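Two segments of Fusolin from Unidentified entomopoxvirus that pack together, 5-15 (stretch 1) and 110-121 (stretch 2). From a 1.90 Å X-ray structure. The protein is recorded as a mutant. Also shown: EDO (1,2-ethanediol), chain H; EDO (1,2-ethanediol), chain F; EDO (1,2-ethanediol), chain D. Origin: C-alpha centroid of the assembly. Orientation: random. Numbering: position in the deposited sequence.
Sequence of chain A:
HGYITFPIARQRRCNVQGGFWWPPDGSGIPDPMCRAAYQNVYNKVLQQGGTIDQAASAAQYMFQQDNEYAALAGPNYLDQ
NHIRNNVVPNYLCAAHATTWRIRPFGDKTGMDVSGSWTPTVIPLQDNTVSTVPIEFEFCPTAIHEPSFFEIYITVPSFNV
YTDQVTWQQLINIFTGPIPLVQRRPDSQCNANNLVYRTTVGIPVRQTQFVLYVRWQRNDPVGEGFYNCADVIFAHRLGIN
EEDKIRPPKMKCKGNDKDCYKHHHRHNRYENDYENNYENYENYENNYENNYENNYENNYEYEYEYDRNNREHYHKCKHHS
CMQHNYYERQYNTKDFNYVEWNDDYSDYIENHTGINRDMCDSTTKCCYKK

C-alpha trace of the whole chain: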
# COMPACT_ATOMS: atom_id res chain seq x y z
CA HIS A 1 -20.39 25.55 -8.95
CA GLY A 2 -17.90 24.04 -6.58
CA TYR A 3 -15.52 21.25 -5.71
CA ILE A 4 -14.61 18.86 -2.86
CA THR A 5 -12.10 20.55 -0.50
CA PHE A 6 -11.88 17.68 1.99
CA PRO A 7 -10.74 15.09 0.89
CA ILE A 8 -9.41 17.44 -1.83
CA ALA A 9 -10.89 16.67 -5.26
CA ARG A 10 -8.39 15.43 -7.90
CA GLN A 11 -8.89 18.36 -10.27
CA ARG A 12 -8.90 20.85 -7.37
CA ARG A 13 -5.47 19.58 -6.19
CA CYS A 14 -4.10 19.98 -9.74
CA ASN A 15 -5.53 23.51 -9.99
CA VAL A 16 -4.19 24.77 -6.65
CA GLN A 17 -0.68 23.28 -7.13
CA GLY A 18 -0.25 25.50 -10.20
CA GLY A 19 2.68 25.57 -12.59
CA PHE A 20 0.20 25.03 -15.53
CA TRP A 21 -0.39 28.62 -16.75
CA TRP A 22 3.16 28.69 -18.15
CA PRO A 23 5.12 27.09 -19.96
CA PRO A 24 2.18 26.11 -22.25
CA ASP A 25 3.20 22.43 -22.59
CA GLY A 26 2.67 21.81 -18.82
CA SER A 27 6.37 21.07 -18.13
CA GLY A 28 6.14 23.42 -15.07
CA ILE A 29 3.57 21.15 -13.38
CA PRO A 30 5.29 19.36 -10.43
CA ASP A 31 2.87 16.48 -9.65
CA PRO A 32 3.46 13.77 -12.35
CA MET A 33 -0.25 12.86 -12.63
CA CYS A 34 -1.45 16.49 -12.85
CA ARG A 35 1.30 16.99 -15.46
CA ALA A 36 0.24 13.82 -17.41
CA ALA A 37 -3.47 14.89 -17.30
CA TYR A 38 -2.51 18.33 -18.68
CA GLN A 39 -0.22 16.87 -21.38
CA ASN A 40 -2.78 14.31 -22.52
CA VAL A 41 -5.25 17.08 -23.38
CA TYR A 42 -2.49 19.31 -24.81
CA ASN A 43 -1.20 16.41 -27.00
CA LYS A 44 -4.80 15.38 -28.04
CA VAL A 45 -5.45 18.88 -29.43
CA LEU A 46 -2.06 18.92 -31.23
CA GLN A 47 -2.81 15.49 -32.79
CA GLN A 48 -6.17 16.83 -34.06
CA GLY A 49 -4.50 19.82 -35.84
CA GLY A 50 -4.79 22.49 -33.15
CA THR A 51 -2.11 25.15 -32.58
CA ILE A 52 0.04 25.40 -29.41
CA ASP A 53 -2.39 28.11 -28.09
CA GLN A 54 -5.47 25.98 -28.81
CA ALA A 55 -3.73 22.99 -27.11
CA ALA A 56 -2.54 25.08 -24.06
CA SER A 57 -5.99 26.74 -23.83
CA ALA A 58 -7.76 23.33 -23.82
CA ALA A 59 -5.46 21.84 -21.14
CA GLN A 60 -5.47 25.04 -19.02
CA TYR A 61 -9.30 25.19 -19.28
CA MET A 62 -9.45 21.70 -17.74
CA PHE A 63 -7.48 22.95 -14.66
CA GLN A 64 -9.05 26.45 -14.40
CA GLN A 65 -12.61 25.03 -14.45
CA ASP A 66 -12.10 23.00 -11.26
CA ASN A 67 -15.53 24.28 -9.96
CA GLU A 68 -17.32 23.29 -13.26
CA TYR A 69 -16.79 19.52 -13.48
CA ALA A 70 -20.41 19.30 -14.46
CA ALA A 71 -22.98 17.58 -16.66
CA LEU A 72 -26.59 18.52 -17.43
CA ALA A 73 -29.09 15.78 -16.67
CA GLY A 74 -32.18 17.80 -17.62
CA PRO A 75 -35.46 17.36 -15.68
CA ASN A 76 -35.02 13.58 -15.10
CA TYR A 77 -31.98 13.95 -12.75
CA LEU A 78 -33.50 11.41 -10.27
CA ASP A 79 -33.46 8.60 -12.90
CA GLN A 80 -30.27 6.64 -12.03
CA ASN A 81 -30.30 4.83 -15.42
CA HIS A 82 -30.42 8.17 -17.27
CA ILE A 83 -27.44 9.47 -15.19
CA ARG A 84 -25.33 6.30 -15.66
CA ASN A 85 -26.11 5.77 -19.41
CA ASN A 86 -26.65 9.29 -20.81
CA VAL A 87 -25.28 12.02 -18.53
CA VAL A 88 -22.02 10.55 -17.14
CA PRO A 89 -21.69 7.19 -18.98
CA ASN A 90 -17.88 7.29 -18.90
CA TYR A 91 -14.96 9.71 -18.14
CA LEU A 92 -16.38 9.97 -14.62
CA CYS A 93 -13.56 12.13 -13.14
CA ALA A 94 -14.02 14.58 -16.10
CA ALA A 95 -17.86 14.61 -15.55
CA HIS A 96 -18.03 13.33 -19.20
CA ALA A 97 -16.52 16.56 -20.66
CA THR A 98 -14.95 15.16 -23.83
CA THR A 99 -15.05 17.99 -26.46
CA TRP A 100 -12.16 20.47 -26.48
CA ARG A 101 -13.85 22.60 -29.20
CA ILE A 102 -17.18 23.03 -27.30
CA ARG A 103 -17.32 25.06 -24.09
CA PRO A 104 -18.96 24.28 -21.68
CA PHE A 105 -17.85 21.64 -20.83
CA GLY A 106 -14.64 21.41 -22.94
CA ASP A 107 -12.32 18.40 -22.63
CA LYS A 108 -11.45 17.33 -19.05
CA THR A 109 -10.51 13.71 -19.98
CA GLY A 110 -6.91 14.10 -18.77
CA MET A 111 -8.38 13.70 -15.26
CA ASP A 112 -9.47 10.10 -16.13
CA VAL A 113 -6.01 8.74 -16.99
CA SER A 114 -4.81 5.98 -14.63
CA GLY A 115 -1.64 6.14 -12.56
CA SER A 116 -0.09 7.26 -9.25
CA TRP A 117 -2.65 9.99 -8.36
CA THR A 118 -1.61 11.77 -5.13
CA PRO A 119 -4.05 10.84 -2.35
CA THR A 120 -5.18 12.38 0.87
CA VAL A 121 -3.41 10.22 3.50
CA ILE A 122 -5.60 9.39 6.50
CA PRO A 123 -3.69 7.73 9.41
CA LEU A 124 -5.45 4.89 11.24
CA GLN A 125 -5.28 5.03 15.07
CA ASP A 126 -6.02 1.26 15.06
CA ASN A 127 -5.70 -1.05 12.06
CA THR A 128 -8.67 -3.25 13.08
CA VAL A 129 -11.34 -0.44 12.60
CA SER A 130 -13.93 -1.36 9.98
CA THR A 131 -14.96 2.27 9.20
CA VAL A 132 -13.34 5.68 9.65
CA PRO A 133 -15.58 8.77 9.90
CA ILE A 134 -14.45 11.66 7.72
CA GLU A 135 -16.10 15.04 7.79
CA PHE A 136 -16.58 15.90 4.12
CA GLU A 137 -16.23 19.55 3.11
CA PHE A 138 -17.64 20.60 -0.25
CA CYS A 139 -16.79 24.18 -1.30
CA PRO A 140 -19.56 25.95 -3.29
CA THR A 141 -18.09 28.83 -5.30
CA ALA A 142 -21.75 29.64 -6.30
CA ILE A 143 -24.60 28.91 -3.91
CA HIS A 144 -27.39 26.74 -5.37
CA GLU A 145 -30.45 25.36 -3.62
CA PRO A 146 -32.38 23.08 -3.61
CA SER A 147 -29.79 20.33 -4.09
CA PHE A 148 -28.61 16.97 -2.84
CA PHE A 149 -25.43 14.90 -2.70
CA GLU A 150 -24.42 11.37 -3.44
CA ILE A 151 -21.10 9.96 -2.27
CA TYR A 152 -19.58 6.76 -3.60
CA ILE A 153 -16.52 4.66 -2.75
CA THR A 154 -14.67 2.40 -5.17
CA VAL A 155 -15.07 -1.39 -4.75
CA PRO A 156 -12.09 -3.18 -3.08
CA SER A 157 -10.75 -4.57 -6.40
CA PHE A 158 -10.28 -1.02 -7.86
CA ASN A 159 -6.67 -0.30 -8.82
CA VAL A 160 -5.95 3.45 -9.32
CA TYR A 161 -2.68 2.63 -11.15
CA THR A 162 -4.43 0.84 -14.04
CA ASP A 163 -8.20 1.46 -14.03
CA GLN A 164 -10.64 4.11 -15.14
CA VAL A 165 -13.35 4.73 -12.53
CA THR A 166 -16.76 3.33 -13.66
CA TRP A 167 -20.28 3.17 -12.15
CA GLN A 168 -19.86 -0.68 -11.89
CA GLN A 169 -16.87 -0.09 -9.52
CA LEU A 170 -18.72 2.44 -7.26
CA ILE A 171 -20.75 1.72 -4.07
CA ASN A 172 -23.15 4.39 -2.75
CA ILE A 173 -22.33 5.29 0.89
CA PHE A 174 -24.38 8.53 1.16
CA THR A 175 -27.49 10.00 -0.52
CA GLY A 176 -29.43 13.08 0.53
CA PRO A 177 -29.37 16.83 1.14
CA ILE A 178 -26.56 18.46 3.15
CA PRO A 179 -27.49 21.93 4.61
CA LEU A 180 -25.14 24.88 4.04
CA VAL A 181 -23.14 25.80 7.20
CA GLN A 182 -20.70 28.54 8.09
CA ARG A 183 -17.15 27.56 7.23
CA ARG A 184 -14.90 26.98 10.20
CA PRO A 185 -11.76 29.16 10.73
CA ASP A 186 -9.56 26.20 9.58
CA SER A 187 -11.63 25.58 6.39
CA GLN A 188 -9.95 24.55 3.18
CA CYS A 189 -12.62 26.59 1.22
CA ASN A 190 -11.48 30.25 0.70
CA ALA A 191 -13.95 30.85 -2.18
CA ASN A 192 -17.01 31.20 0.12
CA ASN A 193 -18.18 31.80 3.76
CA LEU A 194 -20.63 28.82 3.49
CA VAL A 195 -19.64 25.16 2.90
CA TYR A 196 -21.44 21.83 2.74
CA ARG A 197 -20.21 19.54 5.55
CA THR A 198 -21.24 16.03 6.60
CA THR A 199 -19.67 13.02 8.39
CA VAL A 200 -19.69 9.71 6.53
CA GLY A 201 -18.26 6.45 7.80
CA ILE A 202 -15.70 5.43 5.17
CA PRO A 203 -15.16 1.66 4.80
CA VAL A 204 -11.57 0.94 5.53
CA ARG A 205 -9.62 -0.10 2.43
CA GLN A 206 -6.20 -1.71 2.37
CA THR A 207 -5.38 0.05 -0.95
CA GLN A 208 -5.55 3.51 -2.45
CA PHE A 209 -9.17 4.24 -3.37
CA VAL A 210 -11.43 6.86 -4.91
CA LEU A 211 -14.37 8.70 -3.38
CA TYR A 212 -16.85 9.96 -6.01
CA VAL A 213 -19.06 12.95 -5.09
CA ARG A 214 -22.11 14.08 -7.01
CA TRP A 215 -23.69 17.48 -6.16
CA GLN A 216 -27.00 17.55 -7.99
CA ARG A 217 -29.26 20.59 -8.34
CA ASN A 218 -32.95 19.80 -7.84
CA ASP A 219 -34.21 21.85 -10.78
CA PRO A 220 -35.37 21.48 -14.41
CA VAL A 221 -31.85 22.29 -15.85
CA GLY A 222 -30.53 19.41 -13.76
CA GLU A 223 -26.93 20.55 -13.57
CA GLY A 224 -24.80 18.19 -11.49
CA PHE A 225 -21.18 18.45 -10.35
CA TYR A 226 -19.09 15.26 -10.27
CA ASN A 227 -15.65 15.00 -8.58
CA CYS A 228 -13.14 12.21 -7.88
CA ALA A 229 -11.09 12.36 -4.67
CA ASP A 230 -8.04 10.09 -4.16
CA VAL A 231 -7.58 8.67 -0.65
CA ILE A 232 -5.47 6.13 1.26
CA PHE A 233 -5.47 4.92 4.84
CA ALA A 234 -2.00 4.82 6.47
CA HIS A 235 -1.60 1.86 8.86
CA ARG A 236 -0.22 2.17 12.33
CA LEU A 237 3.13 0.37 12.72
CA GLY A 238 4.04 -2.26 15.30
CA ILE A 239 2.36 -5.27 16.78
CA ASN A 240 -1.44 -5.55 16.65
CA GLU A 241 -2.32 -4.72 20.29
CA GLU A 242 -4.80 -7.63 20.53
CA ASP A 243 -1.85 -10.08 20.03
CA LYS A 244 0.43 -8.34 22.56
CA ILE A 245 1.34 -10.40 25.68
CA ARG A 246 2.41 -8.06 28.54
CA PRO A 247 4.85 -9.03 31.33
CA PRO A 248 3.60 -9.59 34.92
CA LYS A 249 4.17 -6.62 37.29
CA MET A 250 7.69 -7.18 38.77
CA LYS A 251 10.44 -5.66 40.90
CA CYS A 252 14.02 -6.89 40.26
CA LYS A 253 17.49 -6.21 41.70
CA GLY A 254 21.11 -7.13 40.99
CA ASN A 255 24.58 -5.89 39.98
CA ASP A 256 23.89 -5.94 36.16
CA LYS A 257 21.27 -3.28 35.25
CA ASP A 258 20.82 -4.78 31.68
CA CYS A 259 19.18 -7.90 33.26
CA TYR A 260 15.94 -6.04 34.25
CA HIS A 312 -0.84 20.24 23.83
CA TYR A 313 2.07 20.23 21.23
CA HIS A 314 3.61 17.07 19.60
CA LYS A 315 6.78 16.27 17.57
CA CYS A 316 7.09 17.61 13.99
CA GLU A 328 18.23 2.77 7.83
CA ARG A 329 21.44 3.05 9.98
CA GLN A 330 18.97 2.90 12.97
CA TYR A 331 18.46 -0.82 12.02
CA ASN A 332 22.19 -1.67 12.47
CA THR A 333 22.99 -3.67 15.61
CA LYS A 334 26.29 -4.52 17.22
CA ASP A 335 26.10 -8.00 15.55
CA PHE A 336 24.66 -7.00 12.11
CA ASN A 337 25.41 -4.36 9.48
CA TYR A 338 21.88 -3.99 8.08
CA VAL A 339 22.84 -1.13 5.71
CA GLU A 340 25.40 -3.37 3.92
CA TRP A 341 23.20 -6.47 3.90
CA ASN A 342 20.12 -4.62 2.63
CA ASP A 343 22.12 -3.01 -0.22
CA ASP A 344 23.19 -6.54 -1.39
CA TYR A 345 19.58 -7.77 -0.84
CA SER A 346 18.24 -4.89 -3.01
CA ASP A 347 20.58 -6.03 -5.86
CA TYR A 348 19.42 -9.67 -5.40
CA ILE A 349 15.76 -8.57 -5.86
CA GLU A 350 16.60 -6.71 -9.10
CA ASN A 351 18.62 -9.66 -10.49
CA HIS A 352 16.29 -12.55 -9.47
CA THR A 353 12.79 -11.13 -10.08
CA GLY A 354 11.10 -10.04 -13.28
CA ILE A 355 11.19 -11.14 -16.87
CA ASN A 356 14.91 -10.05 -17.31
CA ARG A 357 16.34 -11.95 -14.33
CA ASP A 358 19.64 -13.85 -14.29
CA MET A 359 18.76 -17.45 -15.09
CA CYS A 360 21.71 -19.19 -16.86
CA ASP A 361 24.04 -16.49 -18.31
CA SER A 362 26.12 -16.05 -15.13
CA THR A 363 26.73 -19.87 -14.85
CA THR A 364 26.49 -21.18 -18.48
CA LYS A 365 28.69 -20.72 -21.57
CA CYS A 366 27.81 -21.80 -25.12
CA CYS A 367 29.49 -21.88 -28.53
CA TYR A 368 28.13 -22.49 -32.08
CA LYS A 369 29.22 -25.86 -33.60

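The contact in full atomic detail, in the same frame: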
# COMPACT_ATOMS: atom_id res chain seq x y z
N THR A 5 -13.31 20.02 -1.12
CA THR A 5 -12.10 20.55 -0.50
C THR A 5 -11.57 19.57 0.51
O THR A 5 -10.37 19.58 0.76
CB THR A 5 -12.27 21.92 0.08
OG1 THR A 5 -13.46 21.95 0.85
CG2 THR A 5 -12.25 22.98 -1.00
N PHE A 6 -12.40 18.72 1.08
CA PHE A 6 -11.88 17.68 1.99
C PHE A 6 -12.69 16.41 1.87
O PHE A 6 -13.87 16.47 2.22
CB PHE A 6 -11.83 18.12 3.46
CG PHE A 6 -11.07 17.08 4.26
CD1 PHE A 6 -9.72 16.90 4.05
CD2 PHE A 6 -11.74 16.19 5.09
CE1 PHE A 6 -9.05 15.84 4.62
CE2 PHE A 6 -11.04 15.17 5.75
CZ PHE A 6 -9.69 15.01 5.52
N PRO A 7 -12.11 15.26 1.43
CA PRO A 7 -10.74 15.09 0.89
C PRO A 7 -10.64 15.85 -0.43
O PRO A 7 -11.58 15.80 -1.21
CB PRO A 7 -10.59 13.57 0.69
CG PRO A 7 -11.84 12.95 1.13
CD PRO A 7 -12.89 14.03 1.33
N ILE A 8 -9.55 16.55 -0.66
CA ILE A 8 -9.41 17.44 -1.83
C ILE A 8 -9.70 16.69 -3.13
O ILE A 8 -9.21 15.57 -3.33
CB ILE A 8 -8.04 18.15 -1.86
CG1 ILE A 8 -8.05 19.30 -2.89
CG2 ILE A 8 -6.85 17.22 -2.06
CD1 ILE A 8 -6.80 20.25 -2.81
N ALA A 9 -10.56 17.30 -3.99
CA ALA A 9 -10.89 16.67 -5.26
C ALA A 9 -9.63 16.63 -6.15
O ALA A 9 -8.77 17.52 -6.06
CB ALA A 9 -11.99 17.44 -5.97
N ARG A 10 -9.54 15.62 -7.01
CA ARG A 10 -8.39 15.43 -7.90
C ARG A 10 -8.07 16.67 -8.73
O ARG A 10 -6.91 17.10 -8.79
CB ARG A 10 -8.68 14.25 -8.85
CG ARG A 10 -7.51 13.86 -9.69
CD ARG A 10 -7.91 12.71 -10.60
NE ARG A 10 -7.99 11.45 -9.86
CZ ARG A 10 -8.25 10.28 -10.42
NH1 ARG A 10 -8.44 10.20 -11.73
NH2 ARG A 10 -8.29 9.18 -9.69
N GLN A 11 -9.09 17.20 -9.41
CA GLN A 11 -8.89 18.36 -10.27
C GLN A 11 -8.60 19.63 -9.45
O GLN A 11 -7.92 20.52 -9.96
CB GLN A 11 -10.05 18.58 -11.23
CG GLN A 11 -11.27 19.32 -10.71
CD GLN A 11 -12.00 18.64 -9.59
OE1 GLN A 11 -11.93 17.45 -9.39
NE2 GLN A 11 -12.80 19.39 -8.89
N ARG A 12 -9.16 19.73 -8.26
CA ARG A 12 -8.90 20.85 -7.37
C ARG A 12 -7.43 20.84 -6.90
O ARG A 12 -6.79 21.88 -6.89
CB ARG A 12 -9.84 20.79 -6.14
CG ARG A 12 -9.60 21.91 -5.12
CD ARG A 12 -9.64 23.30 -5.73
NE ARG A 12 -9.33 24.32 -4.73
CZ ARG A 12 -9.16 25.61 -4.99
NH1 ARG A 12 -9.29 26.07 -6.23
NH2 ARG A 12 -8.85 26.45 -4.01
N ARG A 13 -6.90 19.67 -6.55
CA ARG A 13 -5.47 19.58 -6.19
C ARG A 13 -4.58 20.03 -7.36
O ARG A 13 -3.62 20.77 -7.15
CB ARG A 13 -5.09 18.16 -5.77
CG ARG A 13 -3.62 18.00 -5.40
CD ARG A 13 -3.27 16.58 -5.04
NE ARG A 13 -3.61 16.29 -3.66
CZ ARG A 13 -2.79 16.36 -2.61
NH1 ARG A 13 -1.53 16.76 -2.77
NH2 ARG A 13 -3.22 16.04 -1.40
N CYS A 14 -4.89 19.59 -8.58
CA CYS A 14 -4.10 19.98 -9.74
C CYS A 14 -4.18 21.48 -9.96
O CYS A 14 -3.16 22.09 -10.21
CB CYS A 14 -4.54 19.21 -10.99
SG CYS A 14 -4.20 17.43 -10.90
N ASN A 15 -5.35 22.07 -9.84
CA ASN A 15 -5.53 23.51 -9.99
C ASN A 15 -4.69 24.29 -8.98
O ASN A 15 -3.87 25.11 -9.38
CB ASN A 15 -7.00 23.91 -9.84
CG ASN A 15 -7.25 25.39 -10.08
OD1 ASN A 15 -7.22 25.87 -11.19
ND2 ASN A 15 -7.39 26.16 -9.05
N GLY A 110 -8.22 14.35 -19.36
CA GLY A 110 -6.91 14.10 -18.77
C GLY A 110 -7.06 13.64 -17.33
O GLY A 110 -6.28 12.82 -16.85
N MET A 111 -8.14 14.08 -16.65
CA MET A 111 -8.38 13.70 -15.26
C MET A 111 -8.82 12.25 -15.11
O MET A 111 -8.84 11.76 -13.98
CB MET A 111 -9.41 14.67 -14.62
CG MET A 111 -8.87 16.12 -14.50
SD MET A 111 -7.39 16.21 -13.42
CE MET A 111 -6.73 17.83 -13.85
N ASP A 112 -9.08 11.51 -16.20
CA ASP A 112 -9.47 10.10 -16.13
C ASP A 112 -8.34 9.15 -16.52
O ASP A 112 -8.57 7.94 -16.57
CB ASP A 112 -10.70 9.84 -16.99
CG ASP A 112 -11.95 10.23 -16.26
OD1 ASP A 112 -12.35 9.48 -15.29
OD2 ASP A 112 -12.54 11.25 -16.62
N VAL A 113 -7.10 9.65 -16.73
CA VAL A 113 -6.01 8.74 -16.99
C VAL A 113 -5.73 7.97 -15.67
O VAL A 113 -6.01 8.47 -14.60
CB VAL A 113 -4.73 9.41 -17.54
CG1 VAL A 113 -4.99 10.15 -18.85
CG2 VAL A 113 -4.08 10.30 -16.51
N SER A 114 -5.16 6.79 -15.78
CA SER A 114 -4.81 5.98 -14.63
C SER A 114 -3.32 6.18 -14.32
O SER A 114 -2.54 6.59 -15.17
CB SER A 114 -5.16 4.52 -14.87
OG SER A 114 -4.56 4.00 -16.04
N GLY A 115 -2.98 5.96 -13.07
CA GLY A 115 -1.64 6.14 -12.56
C GLY A 115 -1.59 6.48 -11.09
O GLY A 115 -2.59 6.33 -10.37
N SER A 116 -0.42 7.01 -10.66
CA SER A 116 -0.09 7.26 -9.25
C SER A 116 -0.66 8.59 -8.74
O SER A 116 0.09 9.44 -8.24
CB SER A 116 1.43 7.24 -9.08
OG SER A 116 2.09 8.10 -9.98
N TRP A 117 -2.00 8.76 -8.81
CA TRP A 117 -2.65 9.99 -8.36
C TRP A 117 -2.33 10.23 -6.89
O TRP A 117 -2.32 9.26 -6.14
CB TRP A 117 -4.16 9.94 -8.57
CG TRP A 117 -4.55 10.05 -10.01
CD1 TRP A 117 -4.86 9.03 -10.87
CD2 TRP A 117 -4.59 11.25 -10.78
NE1 TRP A 117 -5.22 9.55 -12.09
CE2 TRP A 117 -4.97 10.89 -12.09
CE3 TRP A 117 -4.38 12.60 -10.47
CZ2 TRP A 117 -5.12 11.84 -13.09
CZ3 TRP A 117 -4.53 13.54 -11.48
CH2 TRP A 117 -4.91 13.16 -12.76
N THR A 118 -2.00 11.47 -6.50
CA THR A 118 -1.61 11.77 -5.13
C THR A 118 -2.85 11.73 -4.25
O THR A 118 -3.78 12.52 -4.49
CB THR A 118 -0.89 13.10 -5.00
OG1 THR A 118 0.26 13.08 -5.82
CG2 THR A 118 -0.47 13.42 -3.53
N PRO A 119 -2.87 10.88 -3.21
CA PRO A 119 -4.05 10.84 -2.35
C PRO A 119 -3.93 11.66 -1.10
O PRO A 119 -2.85 11.98 -0.65
CB PRO A 119 -4.10 9.36 -1.96
CG PRO A 119 -2.60 9.03 -1.76
CD PRO A 119 -1.89 9.84 -2.83
N THR A 120 -5.07 11.91 -0.49
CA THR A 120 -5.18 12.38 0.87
C THR A 120 -4.82 11.17 1.73
O THR A 120 -5.44 10.12 1.57
CB THR A 120 -6.59 12.89 1.17
OG1 THR A 120 -6.82 14.11 0.45
CG2 THR A 120 -6.82 13.08 2.70
N VAL A 121 -3.87 11.32 2.64
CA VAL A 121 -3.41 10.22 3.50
C VAL A 121 -4.04 10.35 4.87
O VAL A 121 -3.69 11.25 5.61
CB VAL A 121 -1.88 10.22 3.60
CG1 VAL A 121 -1.40 9.15 4.57
CG2 VAL A 121 -1.24 10.07 2.21
C1 EDO H . -10.40 7.77 -13.38
O1 EDO H . -11.13 7.20 -14.41
C2 EDO H . -8.92 7.36 -13.40
O2 EDO H . -8.52 7.43 -12.05
C1 EDO F . -7.02 25.13 -0.67
O1 EDO F . -8.06 26.03 -1.01
C2 EDO F . -7.12 23.84 -1.52
O2 EDO F . -8.47 23.61 -1.94
C1 EDO D . -4.03 29.54 -9.93
O1 EDO D . -5.09 29.33 -10.83
C2 EDO D . -2.92 28.51 -10.17
O2 EDO D . -2.60 27.83 -8.97
O HOH W 1 -7.93 13.67 -1.84
O HOH W 2 -5.15 14.29 -2.88

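The guanidinium of Arg-10 lies almost flat on the indole of Trp-117, the two planes inclined by 7° and their centres 3.5 Å apart, and this buried stack is the centre of the contact. It illustrates a general principle: an arginine can be buried between segments distant in sequence when its flat face meets an aromatic ring and its N-H groups, which point outward in the guanidinium plane, find acceptors at the edge.

Both halves of the principle can be read from the atoms. Arg-10 CZ sits 3.5 Å from the centroid of the five-membered ring of Trp-117, nearly on the ring normal, in a cation-pi arrangement, while Arg-10 CD lies 3.4 Å from the centroid of the six-membered ring as a CH-pi contact. Arg-10 NH1 and Trp-117 NE1 approach to 3.3 Å, but both are donors and do not bond to each other; the approach follows from the stacking. Each donates elsewhere. Arg-10 NH1 gives a hydrogen bond of 2.8 Å to Met-111 O, the one direct hydrogen bond between the stretches, and Trp-117 NE1 gives one of 2.8 Å to Val-113 O within its own loop, which helps to fix the indole. A 1,2-ethanediol, probably from the crystallisation liquor, extends the edge pattern: its O2 accepts from Arg-10 NH1 at 2.8 Å and from Arg-10 NH2 at 2.9 Å, and its O1 donates to Asp-112 OD1 at 2.7 Å.

One helical turn places Cys-14 beside the same site. Its SG is 3.9 Å from Trp-117 CZ3, at the ring edge, and its CB is 3.9 Å from Met-111 CE. The long, unbranched Met-111 side chain suits this position, for it runs along the helix and also brings SD within 4.1 Å of Gln-11 CA.

Arg-13 plays a looser part. Thr-118 CG2 rests over one face of its guanidinium, 3.6 Å from Arg-13 NH1, so a methyl group takes the place that the indole has at Arg-10. Water 2 joins the two stretches here, donating to Thr-118 O at 2.8 Å and accepting a weak bond from Arg-13 NE at 2.6 Å.

Farther along, Thr-120 serves two environments. Its methyl CG2 meets Phe-6 CE1 at 4.0 Å, and its OG1 lies 3.8 Å from Pro-7 CB, in a proline that follows a cis peptide bond. The same OG1 is hydrogen-bonded at 2.6 Å to water 1, which donates to Ile-8 O at 2.7 Å, so a buried backbone carbonyl is linked to the opposing stretch through solvent.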